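Local coordinates for protein PTHB1 (Homo sapiens, PDB 4YD8) that serves as a subunit of the BBSome, a coat complex thought to sort specific membrane proteins to primary cilia and required for ciliogenesis, at residues A[330-338]-A[349-359]. Numbering follows the deposited sequence. Where two conformers were deposited one is given.
Sequences LPHIPVAVR and IVTLSDDGHLQ
His332 and His357 lie face to face across this contact, their ring centroids 3.5 Å apart and their planes tilted by 17°. Followed outward, His332 first sets CB against CB of Ser353; CG then sits above CG of His357, ND1 faces CD2 of His357, CD2 also faces that CG, CE1 lies over CE1 and NE2, and NE2 ends 3.1 Å from ND1 of His357. That last approach runs over the ring faces and is poorly angled for a hydrogen bond, so stacking is what joins the two. With CG of His332 beside its backbone N (chi1 -57°), the ring lies over a face of His357. Ser353 OG lies in plane at the edge of the His357 ring; it accepts the backbone N-H of His357 and donates to Asp355 OD1 at 2.6 Å, which braces the type I turn from Ser353 to Gly356.

Beyond the rings, a water bridges Ile333 O to Asp354 N. Here the pairing is irregular. Leu352 O accepts two N-H groups in its carbonyl plane, in a shorter bond from Val335 N, 2.7 Å, and a longer one from Ala336 N, 3.3 Å. This is a classic beta bulge; Val335 CG2 hangs beside the same oxygen while CG1 rests 3.5 Å from Asp354 CB. Regular antiparallel pairing follows: Arg338 and Val350 exchange two backbone bonds, the one from Val350 N nearly straight at 175°. On one face Val337 CG2, anti to its own N, packs on Ile349 CG2, and Leu330 CD1 meets Thr351 CG2 tip to tip; Ala336, Leu352, Arg338 and Val350 occupy the other. The hairpin belongs to a blade of the N-terminal seven-bladed beta-propeller of BBS9, where strand 8-17 pairs with 357-362, the N-terminal strand completing the blade in the velcro closure familiar from propellers.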
# COMPACT_ATOMS: atom_id res chain seq x y z
N LEU A 330 14.55 -1.24 -14.17
CA LEU A 330 13.85 -2.47 -13.85
C LEU A 330 13.53 -3.19 -15.15
O LEU A 330 13.39 -2.56 -16.20
CB LEU A 330 12.57 -2.18 -13.08
CG LEU A 330 12.67 -1.30 -11.83
CD1 LEU A 330 11.30 -1.18 -11.16
CD2 LEU A 330 13.70 -1.83 -10.85
N PRO A 331 13.41 -4.53 -15.10
CA PRO A 331 13.02 -5.32 -16.27
C PRO A 331 11.57 -5.08 -16.68
O PRO A 331 11.18 -5.36 -17.81
CB PRO A 331 13.24 -6.76 -15.82
CG PRO A 331 13.18 -6.72 -14.34
CD PRO A 331 13.74 -5.39 -13.94
N HIS A 332 10.77 -4.56 -15.75
CA HIS A 332 9.34 -4.37 -16.01
C HIS A 332 8.82 -3.12 -15.32
O HIS A 332 9.37 -2.69 -14.31
CB HIS A 332 8.55 -5.60 -15.53
CG HIS A 332 9.01 -6.89 -16.16
ND1 HIS A 332 8.66 -7.27 -17.43
CD2 HIS A 332 9.82 -7.86 -15.68
CE1 HIS A 332 9.22 -8.43 -17.71
NE2 HIS A 332 9.93 -8.81 -16.67
N ILE A 333 7.76 -2.54 -15.87
CA ILE A 333 7.14 -1.36 -15.27
C ILE A 333 6.41 -1.73 -13.98
O ILE A 333 5.52 -2.56 -13.99
CB ILE A 333 6.14 -0.69 -16.23
CG1 ILE A 333 6.86 -0.20 -17.48
CG2 ILE A 333 5.41 0.46 -15.53
CD1 ILE A 333 5.92 0.33 -18.55
N PRO A 334 6.80 -1.10 -12.86
CA PRO A 334 6.17 -1.41 -11.58
C PRO A 334 4.80 -0.72 -11.44
O PRO A 334 4.68 0.47 -11.73
CB PRO A 334 7.17 -0.85 -10.56
CG PRO A 334 7.83 0.32 -11.31
CD PRO A 334 7.83 -0.05 -12.76
N VAL A 335 3.78 -1.47 -11.02
CA VAL A 335 2.52 -0.86 -10.62
C VAL A 335 2.48 -0.65 -9.12
O VAL A 335 1.63 0.09 -8.62
CB VAL A 335 1.29 -1.69 -10.99
CG1 VAL A 335 1.07 -1.67 -12.48
CG2 VAL A 335 1.39 -3.12 -10.42
N ALA A 336 3.36 -1.33 -8.40
CA ALA A 336 3.50 -1.12 -6.96
C ALA A 336 4.92 -1.40 -6.53
O ALA A 336 5.58 -2.27 -7.09
CB ALA A 336 2.53 -2.01 -6.17
N VAL A 337 5.37 -0.67 -5.52
CA VAL A 337 6.67 -0.89 -4.91
C VAL A 337 6.51 -0.82 -3.40
O VAL A 337 5.75 0.02 -2.89
CB VAL A 337 7.72 0.13 -5.41
CG1 VAL A 337 7.25 1.58 -5.19
CG2 VAL A 337 9.06 -0.11 -4.75
N ARG A 338 7.19 -1.72 -2.70
CA ARG A 338 7.23 -1.72 -1.24
C ARG A 338 8.66 -1.92 -0.75
O ARG A 338 9.49 -2.46 -1.48
CB ARG A 338 6.30 -2.80 -0.67
CG ARG A 338 4.81 -2.54 -0.98
CD ARG A 338 4.30 -1.43 -0.08
NE ARG A 338 2.85 -1.24 -0.21
CZ ARG A 338 2.27 -0.53 -1.16
NH1 ARG A 338 2.99 0.07 -2.10
NH2 ARG A 338 0.94 -0.42 -1.18
N ILE A 349 13.82 -3.93 -1.49
CA ILE A 349 12.81 -3.39 -2.41
C ILE A 349 12.04 -4.52 -3.05
O ILE A 349 12.63 -5.47 -3.56
CB ILE A 349 13.45 -2.54 -3.53
CG1 ILE A 349 14.16 -1.31 -2.96
CG2 ILE A 349 12.40 -2.08 -4.56
CD1 ILE A 349 14.85 -0.51 -4.04
N VAL A 350 10.71 -4.43 -3.03
CA VAL A 350 9.88 -5.40 -3.73
C VAL A 350 9.07 -4.66 -4.78
O VAL A 350 8.38 -3.69 -4.46
CB VAL A 350 8.93 -6.14 -2.78
CG1 VAL A 350 8.05 -7.14 -3.57
CG2 VAL A 350 9.72 -6.84 -1.65
N THR A 351 9.16 -5.10 -6.03
CA THR A 351 8.33 -4.51 -7.10
C THR A 351 7.38 -5.52 -7.73
O THR A 351 7.70 -6.70 -7.86
CB THR A 351 9.19 -3.93 -8.25
OG1 THR A 351 10.03 -4.96 -8.79
CG2 THR A 351 10.05 -2.76 -7.77
N LEU A 352 6.21 -5.02 -8.14
CA LEU A 352 5.22 -5.83 -8.84
C LEU A 352 4.77 -5.12 -10.12
O LEU A 352 4.42 -3.93 -10.08
CB LEU A 352 4.00 -6.08 -7.94
CG LEU A 352 2.82 -6.82 -8.58
CD1 LEU A 352 3.18 -8.27 -8.90
CD2 LEU A 352 1.62 -6.76 -7.65
N SER A 353 4.79 -5.83 -11.24
CA SER A 353 4.33 -5.27 -12.52
C SER A 353 2.86 -5.63 -12.77
O SER A 353 2.30 -6.48 -12.06
CB SER A 353 5.20 -5.78 -13.67
OG SER A 353 4.95 -7.15 -13.93
N ASP A 354 2.23 -5.02 -13.76
CA ASP A 354 0.80 -5.26 -13.92
C ASP A 354 0.50 -6.62 -14.55
O ASP A 354 -0.65 -7.04 -14.60
CB ASP A 354 0.11 -4.13 -14.71
CG ASP A 354 0.53 -4.04 -16.17
OD1 ASP A 354 1.24 -4.93 -16.69
OD2 ASP A 354 0.12 -3.06 -16.82
N ASP A 355 1.54 -7.32 -15.01
CA ASP A 355 1.32 -8.66 -15.53
C ASP A 355 1.97 -9.72 -14.63
O ASP A 355 2.13 -10.88 -15.02
CB ASP A 355 1.82 -8.77 -16.97
CG ASP A 355 3.31 -8.52 -17.10
OD1 ASP A 355 3.93 -8.02 -16.14
OD2 ASP A 355 3.86 -8.83 -18.18
N GLY A 356 2.34 -9.33 -13.42
CA GLY A 356 2.69 -10.31 -12.42
C GLY A 356 4.16 -10.65 -12.26
O GLY A 356 4.48 -11.67 -11.67
N HIS A 357 5.04 -9.80 -12.76
CA HIS A 357 6.46 -9.97 -12.46
C HIS A 357 6.72 -9.41 -11.07
O HIS A 357 6.48 -8.24 -10.79
CB HIS A 357 7.34 -9.30 -13.51
CG HIS A 357 7.26 -9.94 -14.86
ND1 HIS A 357 8.13 -10.92 -15.27
CD2 HIS A 357 6.39 -9.75 -15.88
CE1 HIS A 357 7.81 -11.31 -16.49
NE2 HIS A 357 6.76 -10.62 -16.88
N LEU A 358 7.20 -10.28 -10.19
CA LEU A 358 7.44 -9.92 -8.80
C LEU A 358 8.93 -10.09 -8.51
O LEU A 358 9.48 -11.18 -8.72
CB LEU A 358 6.60 -10.79 -7.87
CG LEU A 358 6.68 -10.55 -6.36
CD1 LEU A 358 6.15 -9.16 -6.01
CD2 LEU A 358 5.92 -11.63 -5.62
N GLN A 359 9.58 -9.05 -8.01
CA GLN A 359 11.03 -9.07 -7.85
C GLN A 359 11.51 -8.45 -6.54
O GLN A 359 11.00 -7.38 -6.13
CB GLN A 359 11.71 -8.35 -9.03
CG GLN A 359 13.25 -8.28 -8.91
CD GLN A 359 13.89 -7.83 -10.19
OE1 GLN A 359 13.75 -6.67 -10.59
NE2 GLN A 359 14.61 -8.73 -10.85
O HOH W 1 3.33 -3.04 -15.33